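Frutapin (Artocarpus altilis, PDB 5KRP) is a breadfruit lectin of the jacalin-like family that binds carbohydrates, probably with a preference for mannose. Local coordinates at residues P73-V78 and T104-T109; T25-I30 and V131-R136. All coordinates share one frame; numbering follows the deposited sequence.

Contact 1. Residues P73-V78 and T104-T109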
ATOM      1  N   PRO A  73      19.976  -5.098  -4.734  1.00 22.93           N
ATOM      2  CA  PRO A  73      18.655  -4.521  -4.911  1.00 23.13           C
ATOM      3  C   PRO A  73      18.509  -3.537  -6.031  1.00 23.44           C
ATOM      4  O   PRO A  73      17.372  -3.074  -6.304  1.00 26.74           O
ATOM      5  CB  PRO A  73      18.461  -3.749  -3.609  1.00 24.56           C
ATOM      6  CG  PRO A  73      19.850  -3.296  -3.291  1.00 24.88           C
ATOM      7  CD  PRO A  73      20.710  -4.466  -3.601  1.00 26.98           C
ATOM      8  N   GLU A  74      19.616  -3.155  -6.667  1.00 24.33           N
ATOM      9  CA  GLU A  74      19.565  -2.087  -7.677  1.00 26.04           C
ATOM     10  C   GLU A  74      18.806  -2.510  -8.969  1.00 22.29           C
ATOM     11  O   GLU A  74      18.249  -1.643  -9.660  1.00 25.30           O
ATOM     12  CB  GLU A  74      20.953  -1.636  -8.120  1.00 29.67           C
ATOM     13  CG  GLU A  74      21.806  -1.003  -7.056  1.00 38.68           C
ATOM     14  CD  GLU A  74      22.365  -2.021  -6.046  1.00 46.48           C
ATOM     15  OE1 GLU A  74      22.540  -3.249  -6.412  1.00 38.72           O
ATOM     16  OE2 GLU A  74      22.597  -1.563  -4.884  1.00 49.51           O
ATOM     17  N   GLU A  75      18.899  -3.793  -9.291  1.00 21.56           N
ATOM     18  CA  GLU A  75      18.249  -4.365 -10.498  1.00 19.91           C
ATOM     19  C   GLU A  75      17.031  -5.181 -10.072  1.00 19.21           C
ATOM     20  O   GLU A  75      17.131  -5.999  -9.161  1.00 20.44           O
ATOM     21  CB  GLU A  75      19.216  -5.219 -11.297  1.00 21.78           C
ATOM     22  CG  GLU A  75      18.611  -5.771 -12.598  1.00 22.87           C
ATOM     23  CD  GLU A  75      19.519  -6.723 -13.374  1.00 21.44           C
ATOM     24  OE1 GLU A  75      20.210  -7.557 -12.758  1.00 21.99           O
ATOM     25  OE2 GLU A  75      19.505  -6.612 -14.606  1.00 24.14           O
ATOM     26  N   PHE A  76      15.908  -4.929 -10.748  1.00 20.08           N
ATOM     27  CA  PHE A  76      14.667  -5.637 -10.426  1.00 18.94           C
ATOM     28  C   PHE A  76      13.814  -5.719 -11.693  1.00 18.86           C
ATOM     29  O   PHE A  76      14.032  -4.993 -12.696  1.00 19.76           O
ATOM     30  CB  PHE A  76      13.910  -4.860  -9.323  1.00 19.26           C
ATOM     31  CG  PHE A  76      13.778  -3.405  -9.593  1.00 19.17           C
ATOM     32  CD1 PHE A  76      12.766  -2.907 -10.390  1.00 19.73           C
ATOM     33  CD2 PHE A  76      14.670  -2.484  -9.001  1.00 22.29           C
ATOM     34  CE1 PHE A  76      12.619  -1.541 -10.634  1.00 21.29           C
ATOM     35  CE2 PHE A  76      14.541  -1.108  -9.267  1.00 19.27           C
ATOM     36  CZ  PHE A  76      13.558  -0.640 -10.095  1.00 20.68           C
ATOM     37  N   LEU A  77      12.831  -6.591 -11.643  1.00 18.88           N
ATOM     38  CA  LEU A  77      11.966  -6.846 -12.802  1.00 18.68           C
ATOM     39  C   LEU A  77      11.072  -5.666 -13.119  1.00 18.21           C
ATOM     40  O   LEU A  77      10.544  -5.040 -12.176  1.00 18.55           O
ATOM     41  CB  LEU A  77      11.072  -8.057 -12.511  1.00 18.31           C
ATOM     42  CG  LEU A  77      11.743  -9.392 -12.310  1.00 19.17           C
ATOM     43  CD1 LEU A  77      10.627 -10.412 -11.906  1.00 19.70           C
ATOM     44  CD2 LEU A  77      12.444  -9.693 -13.623  1.00 19.87           C
ATOM     45  N   VAL A  78      10.963  -5.325 -14.392  1.00 17.52           N
ATOM     46  CA  VAL A  78       9.994  -4.351 -14.945  1.00 17.84           C
ATOM     47  C   VAL A  78       8.956  -4.987 -15.871  1.00 18.80           C
ATOM     48  O   VAL A  78       7.985  -4.353 -16.296  1.00 18.72           O
ATOM     49  CB  VAL A  78      10.670  -3.137 -15.591  1.00 19.69           C
ATOM     50  CG1 VAL A  78      11.456  -2.357 -14.571  1.00 21.87           C
ATOM     51  CG2 VAL A  78      11.599  -3.547 -16.708  1.00 17.96           C
ATOM     52  N   THR A 104      14.528  -6.422 -17.041  1.00 18.47           N
ATOM     53  CA  THR A 104      14.878  -5.610 -15.856  1.00 19.33           C
ATOM     54  C   THR A 104      15.057  -4.107 -16.113  1.00 19.81           C
ATOM     55  O   THR A 104      15.256  -3.636 -17.265  1.00 20.29           O
ATOM     56  CB  THR A 104      16.127  -6.137 -15.130  1.00 21.05           C
ATOM     57  OG1 THR A 104      17.289  -5.673 -15.823  1.00 20.30           O
ATOM     58  CG2 THR A 104      16.152  -7.659 -15.036  1.00 20.81           C
ATOM     59  N   ASN A 105      14.967  -3.333 -15.015  1.00 20.22           N
ATOM     60  CA  ASN A 105      15.193  -1.880 -15.042  1.00 22.37           C
ATOM     61  C   ASN A 105      16.593  -1.481 -15.577  1.00 22.73           C
ATOM     62  O   ASN A 105      16.789  -0.354 -15.990  1.00 29.81           O
ATOM     63  CB  ASN A 105      14.937  -1.267 -13.661  1.00 21.31           C
ATOM     64  CG  ASN A 105      15.943  -1.686 -12.664  1.00 20.23           C
ATOM     65  OD1 ASN A 105      16.360  -2.836 -12.627  1.00 22.22           O
ATOM     66  ND2 ASN A 105      16.389  -0.739 -11.833  1.00 22.76           N
ATOM     67  N   LYS A 106      17.513  -2.406 -15.548  1.00 22.90           N
ATOM     68  CA  LYS A 106      18.861  -2.204 -16.084  1.00 25.82           C
ATOM     69  C   LYS A 106      18.957  -2.547 -17.558  1.00 28.19           C
ATOM     70  O   LYS A 106      20.060  -2.514 -18.136  1.00 28.73           O
ATOM     71  CB  LYS A 106      19.874  -3.014 -15.287  1.00 26.40           C
ATOM     72  CG  LYS A 106      20.078  -2.592 -13.839  1.00 28.72           C
ATOM     73  CD  LYS A 106      20.428  -1.111 -13.658  1.00 31.70           C
ATOM     74  CE  LYS A 106      20.939  -0.860 -12.245  1.00 34.28           C
ATOM     75  NZ  LYS A 106      21.258   0.572 -12.065  1.00 39.59           N
ATOM     76  N   GLY A 107      17.829  -2.851 -18.192  1.00 24.82           N
ATOM     77  CA  GLY A 107      17.825  -3.218 -19.613  1.00 24.75           C
ATOM     78  C   GLY A 107      18.312  -4.629 -19.950  1.00 25.60           C
ATOM     79  O   GLY A 107      18.695  -4.864 -21.104  1.00 27.15           O
ATOM     80  N   ARG A 108      18.339  -5.568 -19.008  1.00 22.90           N
ATOM     81  CA  ARG A 108      18.710  -6.971 -19.310  1.00 24.22           C
ATOM     82  C   ARG A 108      17.405  -7.748 -19.583  1.00 27.40           C
ATOM     83  O   ARG A 108      16.372  -7.497 -18.937  1.00 22.44           O
ATOM     84  CB  ARG A 108      19.495  -7.665 -18.207  1.00 27.00           C
ATOM     85  CG  ARG A 108      20.924  -7.147 -17.897  1.00 31.98           C
ATOM     86  CD  ARG A 108      21.305  -7.510 -16.437  1.00 38.30           C
ATOM     87  NE  ARG A 108      22.144  -8.627 -16.325  1.00 40.68           N
ATOM     88  CZ  ARG A 108      22.314  -9.439 -15.271  1.00 39.99           C
ATOM     89  NH1 ARG A 108      21.691  -9.345 -14.066  1.00 32.12           N
ATOM     90  NH2 ARG A 108      23.144 -10.451 -15.478  1.00 38.85           N
ATOM     91  N   THR A 109      17.481  -8.658 -20.546  1.00 24.24           N
ATOM     92  CA  THR A 109      16.399  -9.606 -20.896  1.00 22.46           C
ATOM     93  C   THR A 109      16.836 -10.995 -20.574  1.00 24.40           C
ATOM     94  O   THR A 109      17.958 -11.421 -20.884  1.00 25.18           O
ATOM     95  CB  THR A 109      16.009  -9.455 -22.349  1.00 26.14           C
ATOM     96  OG1 THR A 109      15.471  -8.144 -22.542  1.00 24.33           O
ATOM     97  CG2 THR A 109      14.932 -10.532 -22.773  1.00 25.37           C
TER

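Contact 2. Residues T25-I30 and V131-R136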
ATOM      1  N   THR A  25      10.195  -8.923   0.167  1.00 15.62           N
ATOM      2  CA  THR A  25      10.619  -7.551  -0.150  1.00 17.77           C
ATOM      3  C   THR A  25      11.255  -7.376  -1.478  1.00 16.91           C
ATOM      4  O   THR A  25      11.545  -6.255  -1.922  1.00 18.55           O
ATOM      5  CB  THR A  25      11.464  -6.940   1.014  1.00 22.78           C
ATOM      6  OG1 THR A  25      12.486  -7.810   1.383  1.00 23.93           O
ATOM      7  CG2 THR A  25      10.600  -6.874   2.245  1.00 27.22           C
ATOM      8  N   GLY A  26      11.510  -8.485  -2.183  1.00 15.35           N
ATOM      9  CA  GLY A  26      12.105  -8.400  -3.513  1.00 14.81           C
ATOM     10  C   GLY A  26      12.519  -9.796  -4.008  1.00 15.76           C
ATOM     11  O   GLY A  26      12.146 -10.817  -3.407  1.00 16.01           O
ATOM     12  N   ILE A  27      13.191  -9.762  -5.151  1.00 15.19           N
ATOM     13  CA  ILE A  27      13.641 -10.968  -5.893  1.00 17.42           C
ATOM     14  C   ILE A  27      15.175 -10.922  -6.056  1.00 16.35           C
ATOM     15  O   ILE A  27      15.723  -9.982  -6.611  1.00 18.13           O
ATOM     16  CB  ILE A  27      12.987 -11.037  -7.269  1.00 16.64           C
ATOM     17  CG1 ILE A  27      11.452 -10.884  -7.222  1.00 19.90           C
ATOM     18  CG2 ILE A  27      13.316 -12.363  -7.994  1.00 18.04           C
ATOM     19  CD1 ILE A  27      10.664 -11.841  -6.353  1.00 21.19           C
ATOM     20  N   ARG A  28      15.790 -12.019  -5.687  1.00 17.07           N
ATOM     21  CA  ARG A  28      17.226 -12.229  -5.887  1.00 16.86           C
ATOM     22  C   ARG A  28      17.506 -13.162  -7.059  1.00 18.40           C
ATOM     23  O   ARG A  28      18.237 -12.806  -7.938  1.00 19.96           O
ATOM     24  CB  ARG A  28      17.823 -12.781  -4.615  1.00 19.05           C
ATOM     25  CG  ARG A  28      18.038 -11.690  -3.538  1.00 21.01           C
ATOM     26  CD  ARG A  28      18.297 -12.306  -2.191  1.00 21.17           C
ATOM     27  NE  ARG A  28      18.562 -11.302  -1.168  1.00 23.04           N
ATOM     28  CZ  ARG A  28      19.718 -10.694  -0.941  1.00 31.41           C
ATOM     29  NH1 ARG A  28      20.783 -10.955  -1.700  1.00 27.95           N
ATOM     30  NH2 ARG A  28      19.777  -9.748   0.032  1.00 31.91           N
ATOM     31  N   ILE A  29      16.897 -14.348  -7.041  1.00 18.09           N
ATOM     32  CA  ILE A  29      17.162 -15.388  -8.082  1.00 19.19           C
ATOM     33  C   ILE A  29      15.883 -16.059  -8.447  1.00 17.54           C
ATOM     34  O   ILE A  29      15.081 -16.488  -7.576  1.00 18.73           O
ATOM     35  CB  ILE A  29      18.180 -16.454  -7.578  1.00 21.21           C
ATOM     36  CG1 ILE A  29      19.556 -15.829  -7.287  1.00 24.92           C
ATOM     37  CG2 ILE A  29      18.326 -17.675  -8.535  1.00 22.99           C
ATOM     38  CD1 ILE A  29      20.448 -16.654  -6.360  1.00 25.17           C
ATOM     39  N   ILE A  30      15.778 -16.313  -9.748  1.00 18.31           N
ATOM     40  CA  ILE A  30      14.691 -17.159 -10.301  1.00 18.99           C
ATOM     41  C   ILE A  30      15.316 -18.395 -10.968  1.00 19.05           C
ATOM     42  O   ILE A  30      16.225 -18.221 -11.748  1.00 20.04           O
ATOM     43  CB  ILE A  30      13.818 -16.409 -11.316  1.00 18.49           C
ATOM     44  CG1 ILE A  30      13.108 -15.243 -10.612  1.00 20.82           C
ATOM     45  CG2 ILE A  30      12.760 -17.351 -11.897  1.00 18.81           C
ATOM     46  CD1 ILE A  30      12.504 -14.243 -11.572  1.00 24.51           C
ATOM     47  N   VAL A 131       6.987  -8.792  -5.717  1.00 14.08           N
ATOM     48  CA  VAL A 131       7.443  -9.242  -4.383  1.00 14.40           C
ATOM     49  C   VAL A 131       7.054 -10.712  -4.049  1.00 14.19           C
ATOM     50  O   VAL A 131       7.261 -11.202  -2.938  1.00 14.10           O
ATOM     51  CB  VAL A 131       6.934  -8.275  -3.291  1.00 16.46           C
ATOM     52  CG1 VAL A 131       7.513  -6.874  -3.436  1.00 18.45           C
ATOM     53  CG2 VAL A 131       5.404  -8.215  -3.259  1.00 17.95           C
ATOM     54  N   GLY A 132       6.495 -11.428  -5.008  1.00 13.12           N
ATOM     55  CA  GLY A 132       6.092 -12.794  -4.743  1.00 14.48           C
ATOM     56  C   GLY A 132       5.469 -13.409  -5.984  1.00 14.21           C
ATOM     57  O   GLY A 132       4.999 -12.716  -6.877  1.00 13.16           O
ATOM     58  N   PHE A 133       5.496 -14.732  -6.052  1.00 14.62           N
ATOM     59  CA  PHE A 133       4.848 -15.458  -7.163  1.00 14.27           C
ATOM     60  C   PHE A 133       3.831 -16.477  -6.609  1.00 14.81           C
ATOM     61  O   PHE A 133       4.001 -17.003  -5.484  1.00 14.41           O
ATOM     62  CB  PHE A 133       5.855 -16.187  -8.031  1.00 14.46           C
ATOM     63  CG  PHE A 133       6.731 -15.323  -8.888  1.00 14.46           C
ATOM     64  CD1 PHE A 133       6.331 -14.888 -10.106  1.00 13.87           C
ATOM     65  CD2 PHE A 133       7.951 -14.900  -8.426  1.00 15.37           C
ATOM     66  CE1 PHE A 133       7.165 -14.091 -10.961  1.00 16.24           C
ATOM     67  CE2 PHE A 133       8.757 -14.079  -9.215  1.00 14.52           C
ATOM     68  CZ  PHE A 133       8.388 -13.680 -10.452  1.00 16.11           C
ATOM     69  N   LYS A 134       2.792 -16.794  -7.412  1.00 14.42           N
ATOM     70  CA  LYS A 134       1.906 -17.911  -7.118  1.00 13.90           C
ATOM     71  C   LYS A 134       1.683 -18.650  -8.420  1.00 15.20           C
ATOM     72  O   LYS A 134       1.991 -18.116  -9.487  1.00 15.46           O
ATOM     73  CB  LYS A 134       0.587 -17.515  -6.489  1.00 16.95           C
ATOM     74  CG  LYS A 134      -0.287 -16.589  -7.323  1.00 19.57           C
ATOM     75  CD  LYS A 134      -1.684 -16.561  -6.726  1.00 22.82           C
ATOM     76  CE  LYS A 134      -2.473 -17.764  -7.199  1.00 25.36           C
ATOM     77  NZ  LYS A 134      -3.732 -17.844  -6.408  1.00 28.72           N
ATOM     78  N   GLY A 135       1.104 -19.841  -8.322  1.00 15.53           N
ATOM     79  CA  GLY A 135       0.832 -20.572  -9.529  1.00 17.27           C
ATOM     80  C   GLY A 135       0.218 -21.928  -9.315  1.00 14.87           C
ATOM     81  O   GLY A 135      -0.333 -22.198  -8.280  1.00 14.38           O
ATOM     82  N   ARG A 136       0.352 -22.766 -10.344  1.00 15.93           N
ATOM     83  CA  ARG A 136      -0.073 -24.151 -10.294  1.00 16.28           C
ATOM     84  C   ARG A 136       0.895 -24.993 -11.100  1.00 15.45           C
ATOM     85  O   ARG A 136       1.292 -24.583 -12.171  1.00 16.60           O
ATOM     86  CB  ARG A 136      -1.422 -24.394 -10.882  1.00 19.87           C
ATOM     87  CG  ARG A 136      -2.457 -23.399 -10.634  1.00 22.22           C
ATOM     88  CD  ARG A 136      -3.815 -23.784 -11.205  1.00 20.75           C
ATOM     89  NE  ARG A 136      -4.229 -22.704 -12.010  1.00 24.59           N
ATOM     90  CZ  ARG A 136      -4.718 -21.542 -11.601  1.00 24.22           C
ATOM     91  NH1 ARG A 136      -4.893 -21.284 -10.342  1.00 27.06           N
ATOM     92  NH2 ARG A 136      -5.035 -20.632 -12.517  1.00 26.27           N
TER

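Contact 1. Residues P73-V78 and T104-T109
Asn105 lays its carboxamide over one face of the Phe76 ring, the two planes 22° apart and Asn105 CG 3.6 Å above the ring plane, over its centre. This is the tight part of the contact. Asn105 ND2 gives an almost straight, in-plane hydrogen bond to Glu74 O at 3.0 Å, while Phe76 N reaches Asn105 OD1 at 2.8 Å from above the carbonyl plane. A backbone bond, Asn105 N to Phe76 O, completes the grip. Asparagine suits the place because one short side chain offers both a donor and an acceptor, and both ends being used fixes which way the amide is turned. Beside it, Glu75 runs out extended, CG anti to the backbone N (chi1 -177°), past Thr104 to Arg108. There Glu75 OE1 meets Arg108 NH1 at 2.7 Å through its syn lone pair, the carboxylate and guanidinium nearly coplanar; Gln71 N also donates to OE1. On the exposed side Lys106 lays its CG on Glu75 CG at 3.7 Å, but its end is looser: Lys106 NZ stays 6.9 Å from Glu74 OE1. Directional polar bonds thus fix the Thr104-Gly107 type I turn against 73-78, and the salt bridge probably keeps the buried Glu75 ionised.

Contact 2. Residues T25-I30 and V131-R136
Phe133 projects from its strand toward 25-30, and two isoleucines meet the far part of its ring. Ile27 CD1 approaches CE2 of Phe133 at 4.1 Å, and Ile30 CD1 comes to Phe133 CZ at 4.3 Å. Both methyls arrive obliquely, and the Ile27 side chain crosses that of Phe133 at about a right angle. The bend of Ile27 at chi2 (-56°) places its CD1 where it also lies 4.4 Å from Gly132 N. Isoleucine suits such a place, its branched chain filling space around a ring that is also met edge-to-face by Phe41 and touched by Val43, Ile144 and Val146. At the other end Val131 turns CG1 to the backbone of the first segment, 4.3 Å from Thr25 C; Gly26 CA and Val131 CA are the nearest CA pair, 4.8 Å apart. No hydrogen bond joins the segments. Their polar groups find partners in strand 38-47 and the turn just after it: Thr25 OG1 bonds Asn48 N and Asp46 OD2, and Phe133 N bonds Tyr45 OH. The touching parts run 43° apart, one on strand 26-34, the other on strand 127-137, which belong to different four-stranded antiparallel sheets. Apolar side chains interleaving between such sheets form the core of the jacalin-like lectin fold, the type I beta-prism.

How the contacts relate
Contact 2 belongs to the core, its centre about 7 Å from the centre of the chain, with every touching residue buried; contact 1 lies about 15 Å out, centre to centre, and is partly exposed. The chemistry follows: contact 1 relies on hydrogen bonds and a salt bridge, contact 2 on dispersion between hydrocarbon groups. Their roles in the fold differ too. Residues 73-78 and 104-109 join the ends of neighbouring strands within one sheet, whereas 25-30 and 131-136 bring together the other two sheets. Leu77 bridges the two sites, its CD1 lying 4.2 Å from Phe133 CZ and 4.3 Å from Ile30 CD1, so all three sheets of the prism meet there. Both contacts also touch the second subunit.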